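DTDP-glucose 4,6-dehydratase (Klebsiella pneumoniae, PDB 5U4Q) binds NAD and probably catalyses the NAD-dependent dehydration of dTDP-glucose to the 4-keto-6-deoxy sugar nucleotide. Local coordinates at residues 105-108 with 109-113; 158-161 with 162-166; 198-201 with 202-206. All coordinates share one frame; numbering follows the deposited sequence. Where two conformers were deposited one is given.

In the fold
Contact 1 (105-113, helix 98-118) precedes contact 2 (158-166, helix 153-172) along the chain, and the two touch in the fold. Their centres are about 10 Å apart, and Tyr109 and Leu113 pack on Asn161, Ala165 and Met164. Both helices flank the parallel sheet of the NAD-binding Rossmann domain; contact 2 binds NAD through Lys158, and both contacts also touch the second subunit. Contact 3, last in sequence, ends helix 194-203 on the opposite side of the chain's centre from contact 2; its centre is about 36 Å from that of contact 1 and 37 Å from that of contact 2.

Contact 1 (105-108 with 109-113); sequences NLMG and YLNIL
Gly108 O takes the amide of Ile112, one turn further along the same buried helix (Ile112 N to Gly108 O, 3.1 Å, N-H...O 160°), and the Ile112 side chain folds back over this oxygen, its CG1 lying 3.5 Å from Gly108 O. One residue earlier, the carbonyl of Met107, a selenomethionine, accepts Asn111 N at 3.0 Å between Met107 O and that nitrogen. The carboxamide of Asn111 leans over this carbonyl too, with CG 3.5 Å from Met107 O, while its ND2 meets Met107 CG at a looser 4.2 Å. The two side chains slant across each other. Both also reach the second subunit: the Met107 side chain, bent at chi2 and chi3, packs on Asp103 there, and Asn111 OD1 bonds Tyr99 OH of that subunit while ND2 donates to Leu64 O of its own chain. The stretch belongs to helix 98-118 of the Rossmann domain, and at 105-107 the helix widens into a pi-type turn. Leu110 N still bonds Leu106 O there (3.1 Å), whereas Asn105 O meets the CB of Tyr109 at 3.5 Å. Tyr109 swings its ring away from the preceding turn because CG stands opposite the backbone N (chi1 -168°). The phenol thereby enters the layer between helix and sheet, where it packs on Asn161 and Ala165 of helix 153-172 and forms an edge-to-face pair with Tyr126 of strand 123-129. Asn105, whose side chain is about 6 Å from the bound NAD, is pinned by Gln88 N at OD1, by Thr157 OG1 at ND2 and by Asn161 ND2 at its backbone O.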
loop_
_atom_site.group_PDB
_atom_site.type_symbol
_atom_site.label_atom_id
_atom_site.label_comp_id
_atom_site.label_asym_id
_atom_site.label_seq_id
_atom_site.Cartn_x
_atom_site.Cartn_y
_atom_site.Cartn_z
ATOM N N ASN A 105 6.042 -2.809 7.385
ATOM C CA ASN A 105 5.322 -3.316 6.231
ATOM C C ASN A 105 5.390 -2.473 4.971
ATOM O O ASN A 105 5.126 -2.994 3.899
ATOM C CB ASN A 105 3.844 -3.586 6.550
ATOM C CG ASN A 105 3.632 -4.597 7.673
ATOM O OD1 ASN A 105 4.574 -5.027 8.361
ATOM N ND2 ASN A 105 2.358 -4.952 7.902
ATOM N N LEU A 106 5.717 -1.184 5.058
ATOM C CA LEU A 106 5.869 -0.358 3.860
ATOM C C LEU A 106 7.357 -0.118 3.569
ATOM O O LEU A 106 7.888 -0.629 2.569
ATOM C CB LEU A 106 5.068 0.946 3.981
ATOM C CG LEU A 106 3.551 0.722 4.114
ATOM C CD1 LEU A 106 2.866 2.031 4.443
ATOM C CD2 LEU A 106 2.965 0.117 2.851
HETATM N N MSE A 107 8.046 0.579 4.466
HETATM C CA MSE A 107 9.485 0.853 4.256
HETATM C C MSE A 107 10.288 -0.415 4.274
HETATM O O MSE A 107 11.206 -0.608 3.456
HETATM C CB MSE A 107 9.984 1.766 5.363
HETATM C CG MSE A 107 11.473 2.113 5.300
HETATM SE SE MSE A 107 11.944 3.159 3.702
HETATM C CE MSE A 107 10.946 4.801 4.148
ATOM N N GLY A 108 9.986 -1.295 5.213
ATOM C CA GLY A 108 10.694 -2.550 5.281
ATOM C C GLY A 108 10.577 -3.372 4.012
ATOM O O GLY A 108 11.543 -3.997 3.547
ATOM N N TYR A 109 9.387 -3.348 3.413
ATOM C CA TYR A 109 9.149 -4.110 2.190
ATOM C C TYR A 109 9.969 -3.496 1.052
ATOM O O TYR A 109 10.517 -4.217 0.222
ATOM C CB TYR A 109 7.649 -4.191 1.855
ATOM C CG TYR A 109 7.369 -5.213 0.761
ATOM C CD1 TYR A 109 7.420 -6.558 1.029
ATOM C CD2 TYR A 109 7.096 -4.828 -0.536
ATOM C CE1 TYR A 109 7.216 -7.506 0.019
ATOM C CE2 TYR A 109 6.893 -5.742 -1.537
ATOM C CZ TYR A 109 6.930 -7.087 -1.258
ATOM O OH TYR A 109 6.734 -8.008 -2.262
ATOM N N LEU A 110 10.061 -2.168 1.004
ATOM C CA LEU A 110 10.886 -1.529 -0.017
ATOM C C LEU A 110 12.347 -1.943 0.138
ATOM O O LEU A 110 12.994 -2.205 -0.867
ATOM C CB LEU A 110 10.769 -0.011 0.017
ATOM C CG LEU A 110 11.574 0.724 -1.073
ATOM C CD1 LEU A 110 11.236 0.280 -2.487
ATOM C CD2 LEU A 110 11.417 2.233 -0.919
ATOM N N ASN A 111 12.855 -2.014 1.378
ATOM C CA ASN A 111 14.258 -2.455 1.583
ATOM C C ASN A 111 14.460 -3.860 1.029
ATOM O O ASN A 111 15.491 -4.152 0.426
ATOM C CB ASN A 111 14.676 -2.333 3.052
ATOM C CG ASN A 111 14.740 -0.891 3.501
ATOM O OD1 ASN A 111 14.885 0.004 2.661
ATOM N ND2 ASN A 111 14.598 -0.639 4.802
ATOM N N ILE A 112 13.491 -4.745 1.245
ATOM C CA ILE A 112 13.551 -6.081 0.673
ATOM C C ILE A 112 13.606 -5.999 -0.871
ATOM O O ILE A 112 14.439 -6.681 -1.501
ATOM C CB ILE A 112 12.319 -6.939 1.103
ATOM C CG1 ILE A 112 12.369 -7.282 2.590
ATOM C CG2 ILE A 112 12.160 -8.213 0.270
ATOM C CD1 ILE A 112 13.352 -8.353 2.966
ATOM N N LEU A 113 12.703 -5.215 -1.479
ATOM C CA LEU A 113 12.655 -5.127 -2.943
ATOM C C LEU A 113 13.955 -4.570 -3.515
ATOM O O LEU A 113 14.457 -5.081 -4.509
ATOM C CB LEU A 113 11.465 -4.304 -3.405
ATOM C CG LEU A 113 10.075 -4.914 -3.194
ATOM C CD1 LEU A 113 9.007 -3.873 -3.528
ATOM C CD2 LEU A 113 9.900 -6.151 -4.035
#

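Contact 2 (158-161 with 162-166); sequences KKAN and ELMAH. With NAD (nicotinamide-adenine-dinucleotide), chain C.
Helix 153-172 carries the Tyr-x-x-x-Lys signature of the short-chain dehydrogenase/reductase superfamily, here Tyr154 to Lys158, and the contact runs from Lys158 into the next turns, beginning with the bond from Glu162 N to Lys158 O. A bend at chi2 (-57°) directs the Lys158 chain to the nicotinamide ribose of NAD, where NZ donates to O3D at 3.0 Å; the same nitrogen also bonds Ala127 O. Lys159 leaves on another side of the helix. Its chain bends at chi2 (56°), crosses the Glu162 side chain at roughly a right angle and brings CE within 4.0 Å of Leu163 CG. The ammonium and carboxylate do not touch directly: Lys159 NZ is 4.4 Å from Glu162 OE1, and a water joins them, accepting from NZ at 2.7 Å and donating to OE1 at a short 2.5 Å. Each charge has a second partner, Asp148 of the second subunit for Lys159 and Arg180 for Glu162, whose OE2 also bonds Ser128 OG. The methyl of Ala160 packs on Ala160 of the second subunit. Buried charges are thus met by opposite charges, a hydroxyl and water, an arrangement that would be expected to lower the cost of burying Lys159 and Glu162 and to fix the carboxylate in place.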
loop_
_atom_site.group_PDB
_atom_site.type_symbol
_atom_site.label_atom_id
_atom_site.label_comp_id
_atom_site.label_asym_id
_atom_site.label_seq_id
_atom_site.Cartn_x
_atom_site.Cartn_y
_atom_site.Cartn_z
ATOM N N LYS A 158 -0.561 -4.860 3.150
ATOM C CA LYS A 158 -0.326 -6.093 2.410
ATOM C C LYS A 158 -0.650 -5.937 0.923
ATOM O O LYS A 158 0.095 -6.432 0.049
ATOM C CB LYS A 158 -1.031 -7.287 3.063
ATOM C CG LYS A 158 -0.474 -7.669 4.443
ATOM C CD LYS A 158 1.030 -7.983 4.413
ATOM C CE LYS A 158 1.460 -8.833 5.611
ATOM N NZ LYS A 158 2.916 -9.247 5.534
ATOM N N LYS A 159 -1.759 -5.261 0.607
ATOM C CA LYS A 159 -2.064 -4.982 -0.788
ATOM C C LYS A 159 -0.995 -4.058 -1.366
ATOM O O LYS A 159 -0.574 -4.243 -2.506
ATOM C CB LYS A 159 -3.475 -4.415 -0.975
ATOM C CG LYS A 159 -3.805 -4.021 -2.389
ATOM C CD LYS A 159 -3.663 -5.102 -3.486
ATOM C CE LYS A 159 -4.047 -4.445 -4.829
ATOM N NZ LYS A 159 -3.838 -5.253 -6.060
ATOM N N ALA A 160 -0.535 -3.089 -0.573
ATOM C CA ALA A 160 0.552 -2.248 -1.046
ATOM C C ALA A 160 1.781 -3.085 -1.389
ATOM O O ALA A 160 2.481 -2.770 -2.359
ATOM C CB ALA A 160 0.914 -1.156 -0.044
ATOM N N ASN A 161 2.077 -4.110 -0.590
ATOM C CA ASN A 161 3.235 -5.002 -0.887
ATOM C C ASN A 161 3.023 -5.660 -2.251
ATOM O O ASN A 161 3.960 -5.723 -3.062
ATOM C CB ASN A 161 3.379 -6.102 0.155
ATOM C CG ASN A 161 3.877 -5.622 1.535
ATOM O OD1 ASN A 161 4.065 -6.469 2.409
ATOM N ND2 ASN A 161 4.197 -4.355 1.693
ATOM N N GLU A 162 1.808 -6.133 -2.523
ATOM C CA GLU A 162 1.529 -6.768 -3.828
ATOM C C GLU A 162 1.758 -5.765 -4.968
ATOM O O GLU A 162 2.322 -6.123 -6.008
ATOM C CB GLU A 162 0.118 -7.357 -3.868
ATOM C CG GLU A 162 -0.142 -8.467 -2.848
ATOM C CD GLU A 162 -1.529 -9.059 -2.935
ATOM O OE1 GLU A 162 -2.269 -8.768 -3.916
ATOM O OE2 GLU A 162 -1.905 -9.853 -2.031
ATOM N N LEU A 163 1.330 -4.513 -4.754
ATOM C CA LEU A 163 1.488 -3.474 -5.786
ATOM C C LEU A 163 2.945 -3.175 -6.042
ATOM O O LEU A 163 3.373 -3.034 -7.193
ATOM C CB LEU A 163 0.755 -2.198 -5.396
ATOM C CG LEU A 163 -0.776 -2.264 -5.404
ATOM C CD1 LEU A 163 -1.317 -1.153 -4.532
ATOM C CD2 LEU A 163 -1.330 -2.208 -6.825
HETATM N N MSE A 164 3.714 -3.081 -4.957
HETATM C CA MSE A 164 5.140 -2.808 -5.048
HETATM C C MSE A 164 5.852 -3.969 -5.721
HETATM O O MSE A 164 6.725 -3.763 -6.564
HETATM C CB MSE A 164 5.687 -2.479 -3.649
HETATM C CG MSE A 164 5.042 -1.201 -3.096
HETATM SE SE MSE A 164 5.188 -1.056 -1.127
HETATM C CE MSE A 164 7.119 -0.783 -0.964
ATOM N N ALA A 165 5.482 -5.202 -5.365
ATOM C CA ALA A 165 6.052 -6.394 -6.000
ATOM C C ALA A 165 5.787 -6.351 -7.516
ATOM O O ALA A 165 6.704 -6.606 -8.321
ATOM C CB ALA A 165 5.483 -7.682 -5.404
ATOM N N HIS A 166 4.576 -5.972 -7.888
ATOM C CA HIS A 166 4.233 -5.919 -9.322
ATOM C C HIS A 166 5.173 -4.959 -10.053
ATOM O O HIS A 166 5.727 -5.297 -11.112
ATOM C CB HIS A 166 2.815 -5.469 -9.570
ATOM C CG HIS A 166 2.475 -5.511 -11.013
ATOM N ND1 HIS A 166 2.600 -4.417 -11.849
ATOM C CD2 HIS A 166 2.158 -6.564 -11.805
ATOM C CE1 HIS A 166 2.353 -4.799 -13.091
ATOM N NE2 HIS A 166 2.064 -6.090 -13.092
HETATM P PA NAD C . 5.188 -13.788 14.002
HETATM O O1A NAD C . 5.316 -15.005 14.834
HETATM O O2A NAD C . 4.862 -12.449 14.633
HETATM O O5B NAD C . 6.540 -13.664 13.124
HETATM C C5B NAD C . 6.964 -12.481 12.458
HETATM C C4B NAD C . 8.376 -12.163 12.921
HETATM O O4B NAD C . 8.711 -10.931 12.256
HETATM C C3B NAD C . 8.493 -11.938 14.422
HETATM O O3B NAD C . 9.371 -12.854 15.094
HETATM C C2B NAD C . 8.949 -10.481 14.510
HETATM O O2B NAD C . 9.891 -10.244 15.575
HETATM C C1B NAD C . 9.511 -10.169 13.125
HETATM N N9A NAD C . 9.437 -8.743 12.768
HETATM C C8A NAD C . 8.351 -7.939 12.841
HETATM N N7A NAD C . 8.665 -6.698 12.460
HETATM C C5A NAD C . 9.963 -6.703 12.116
HETATM C C6A NAD C . 10.930 -5.683 11.662
HETATM N N6A NAD C . 10.577 -4.421 11.459
HETATM N N1A NAD C . 12.177 -6.104 11.447
HETATM C C2A NAD C . 12.581 -7.367 11.648
HETATM N N3A NAD C . 11.762 -8.343 12.090
HETATM C C4A NAD C . 10.459 -8.040 12.331
HETATM O O3 NAD C . 4.052 -13.960 12.871
HETATM P PN NAD C . 3.847 -15.147 11.803
HETATM O O1N NAD C . 4.985 -16.079 11.754
HETATM O O2N NAD C . 2.412 -15.611 12.044
HETATM O O5D NAD C . 3.809 -14.260 10.479
HETATM C C5D NAD C . 4.663 -14.426 9.350
HETATM C C4D NAD C . 4.028 -13.644 8.212
HETATM O O4D NAD C . 2.820 -14.310 7.780
HETATM C C3D NAD C . 3.624 -12.199 8.479
HETATM O O3D NAD C . 3.947 -11.433 7.316
HETATM C C2D NAD C . 2.120 -12.236 8.617
HETATM O O2D NAD C . 1.475 -11.013 8.204
HETATM C C1D NAD C . 1.736 -13.390 7.713
HETATM N N1N NAD C . 0.497 -14.063 8.147
HETATM C C2N NAD C . 0.464 -14.973 9.147
HETATM C C3N NAD C . -0.735 -15.597 9.532
HETATM C C7N NAD C . -0.853 -16.635 10.656
HETATM O O7N NAD C . -1.920 -17.249 10.809
HETATM N N7N NAD C . 0.137 -16.892 11.527
HETATM C C4N NAD C . -1.902 -15.240 8.894
HETATM C C5N NAD C . -1.857 -14.295 7.878
HETATM C C6N NAD C . -0.652 -13.695 7.528
HETATM O O HOH W 1 -3.422 -7.958 -6.010
#

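Contact 3 (198-201 with 202-206); sequences FTKA and MLEGK
Ala201 O receives two amides at the end of helix 194-203: Lys206 N at 2.8 Å (N-H...O 149°) and, weakly, Glu204 N at 3.3 Å. The first of these bonds spans five residues and is matched inside it by Gly205 N to Met202 O at 3.2 Å, which makes a Schellman motif. Gly205 turns the chain out of the helix with a positive phi of 69°, a conformation that a residue without a side chain adopts easily. Before the cap the helix is regular, Leu203 N reaching Thr199 O at 2.9 Å. The Thr199 and Leu203 side chains lie alongside each other and point the same way; with OG1 at chi1 -62°, Thr199 CG2 stands opposite the backbone N and meets Leu203 CD1 at 3.7 Å, while the hydroxyl bonds Leu195 O. On the exposed side, in the conformer given, Lys200 CG lies 3.3 Å from Glu204 OE2 and NZ 4.5 Å from it, a pairing left doubtful by the second conformer of Lys200. Met202, a selenomethionine, sets its CG 3.3 Å from Phe198 O, and its side chain packs on Glu279, Met284 and Ala286. Phe198 and Thr199 pack on helix 271-282, Thr199 and Leu203 meet helix 320-334, and Phe198 and Ala201 rest on Ile208 of strand 208-211, which follows shortly after the cap.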
loop_
_atom_site.group_PDB
_atom_site.type_symbol
_atom_site.label_atom_id
_atom_site.label_comp_id
_atom_site.label_asym_id
_atom_site.label_seq_id
_atom_site.Cartn_x
_atom_site.Cartn_y
_atom_site.Cartn_z
ATOM N N PHE A 198 -6.614 -19.880 22.042
ATOM C CA PHE A 198 -7.659 -20.596 22.810
ATOM C C PHE A 198 -7.092 -21.349 24.012
ATOM O O PHE A 198 -7.691 -21.361 25.091
ATOM C CB PHE A 198 -8.436 -21.593 21.955
ATOM C CG PHE A 198 -9.094 -21.007 20.745
ATOM C CD1 PHE A 198 -9.730 -19.768 20.785
ATOM C CD2 PHE A 198 -9.135 -21.738 19.554
ATOM C CE1 PHE A 198 -10.340 -19.247 19.647
ATOM C CE2 PHE A 198 -9.756 -21.229 18.417
ATOM C CZ PHE A 198 -10.352 -19.976 18.463
ATOM N N THR A 199 -5.945 -21.999 23.836
ATOM C CA THR A 199 -5.339 -22.780 24.900
ATOM C C THR A 199 -4.946 -21.897 26.086
ATOM O O THR A 199 -5.194 -22.255 27.242
ATOM C CB THR A 199 -4.086 -23.519 24.367
ATOM O OG1 THR A 199 -4.467 -24.425 23.329
ATOM C CG2 THR A 199 -3.380 -24.277 25.471
ATOM N N LYS A 200 -4.334 -20.758 25.783
ATOM C CA LYS A 200 -3.936 -19.795 26.800
ATOM C C LYS A 200 -5.175 -19.341 27.573
ATOM O O LYS A 200 -5.192 -19.369 28.805
ATOM C CB LYS A 200 -3.233 -18.599 26.152
ATOM C CG LYS A 200 -2.558 -17.656 27.133
ATOM C CD LYS A 200 -1.740 -16.590 26.412
ATOM C CE LYS A 200 -1.020 -15.676 27.392
ATOM N NZ LYS A 200 -0.306 -14.576 26.696
ATOM N N ALA A 201 -6.216 -18.961 26.837
ATOM C CA ALA A 201 -7.480 -18.487 27.437
ATOM C C ALA A 201 -8.068 -19.561 28.356
ATOM O O ALA A 201 -8.434 -19.274 29.507
ATOM C CB ALA A 201 -8.472 -18.102 26.347
HETATM N N MSE A 202 -8.110 -20.795 27.863
HETATM C CA MSE A 202 -8.614 -21.939 28.642
HETATM C C MSE A 202 -7.854 -22.187 29.904
HETATM O O MSE A 202 -8.465 -22.329 30.975
HETATM C CB MSE A 202 -8.574 -23.225 27.831
HETATM C CG MSE A 202 -9.748 -23.225 26.887
HETATM SE SE MSE A 202 -9.543 -24.684 25.598
HETATM C CE MSE A 202 -9.947 -26.162 26.775
ATOM N N LEU A 203 -6.527 -22.230 29.817
ATOM C CA LEU A 203 -5.693 -22.507 30.997
ATOM C C LEU A 203 -5.661 -21.340 31.997
ATOM O O LEU A 203 -5.354 -21.549 33.167
ATOM C CB LEU A 203 -4.279 -22.943 30.581
ATOM C CG LEU A 203 -4.227 -24.287 29.840
ATOM C CD1 LEU A 203 -2.899 -24.472 29.116
ATOM C CD2 LEU A 203 -4.488 -25.463 30.774
ATOM N N GLU A 204 -5.992 -20.133 31.538
ATOM C CA GLU A 204 -6.090 -18.949 32.413
ATOM C C GLU A 204 -7.540 -18.683 32.881
ATOM O O GLU A 204 -7.798 -17.685 33.554
ATOM C CB GLU A 204 -5.559 -17.705 31.691
ATOM C CG GLU A 204 -4.066 -17.725 31.389
ATOM C CD GLU A 204 -3.639 -16.602 30.451
ATOM O OE1 GLU A 204 -4.512 -15.844 29.963
ATOM O OE2 GLU A 204 -2.423 -16.481 30.185
ATOM N N GLY A 205 -8.479 -19.558 32.509
ATOM C CA GLY A 205 -9.891 -19.411 32.894
ATOM C C GLY A 205 -10.617 -18.236 32.244
ATOM O O GLY A 205 -11.643 -17.773 32.757
ATOM N N LYS A 206 -10.086 -17.747 31.122
ATOM C CA LYS A 206 -10.670 -16.613 30.402
ATOM C C LYS A 206 -11.689 -17.116 29.395
ATOM O O LYS A 206 -11.512 -18.172 28.783
ATOM C CB LYS A 206 -9.576 -15.806 29.685
ATOM C CG LYS A 206 -10.055 -14.579 28.918
ATOM C CD LYS A 206 -8.899 -13.928 28.160
ATOM C CE LYS A 206 -9.349 -12.735 27.331
ATOM N NZ LYS A 206 -9.865 -11.621 28.172
#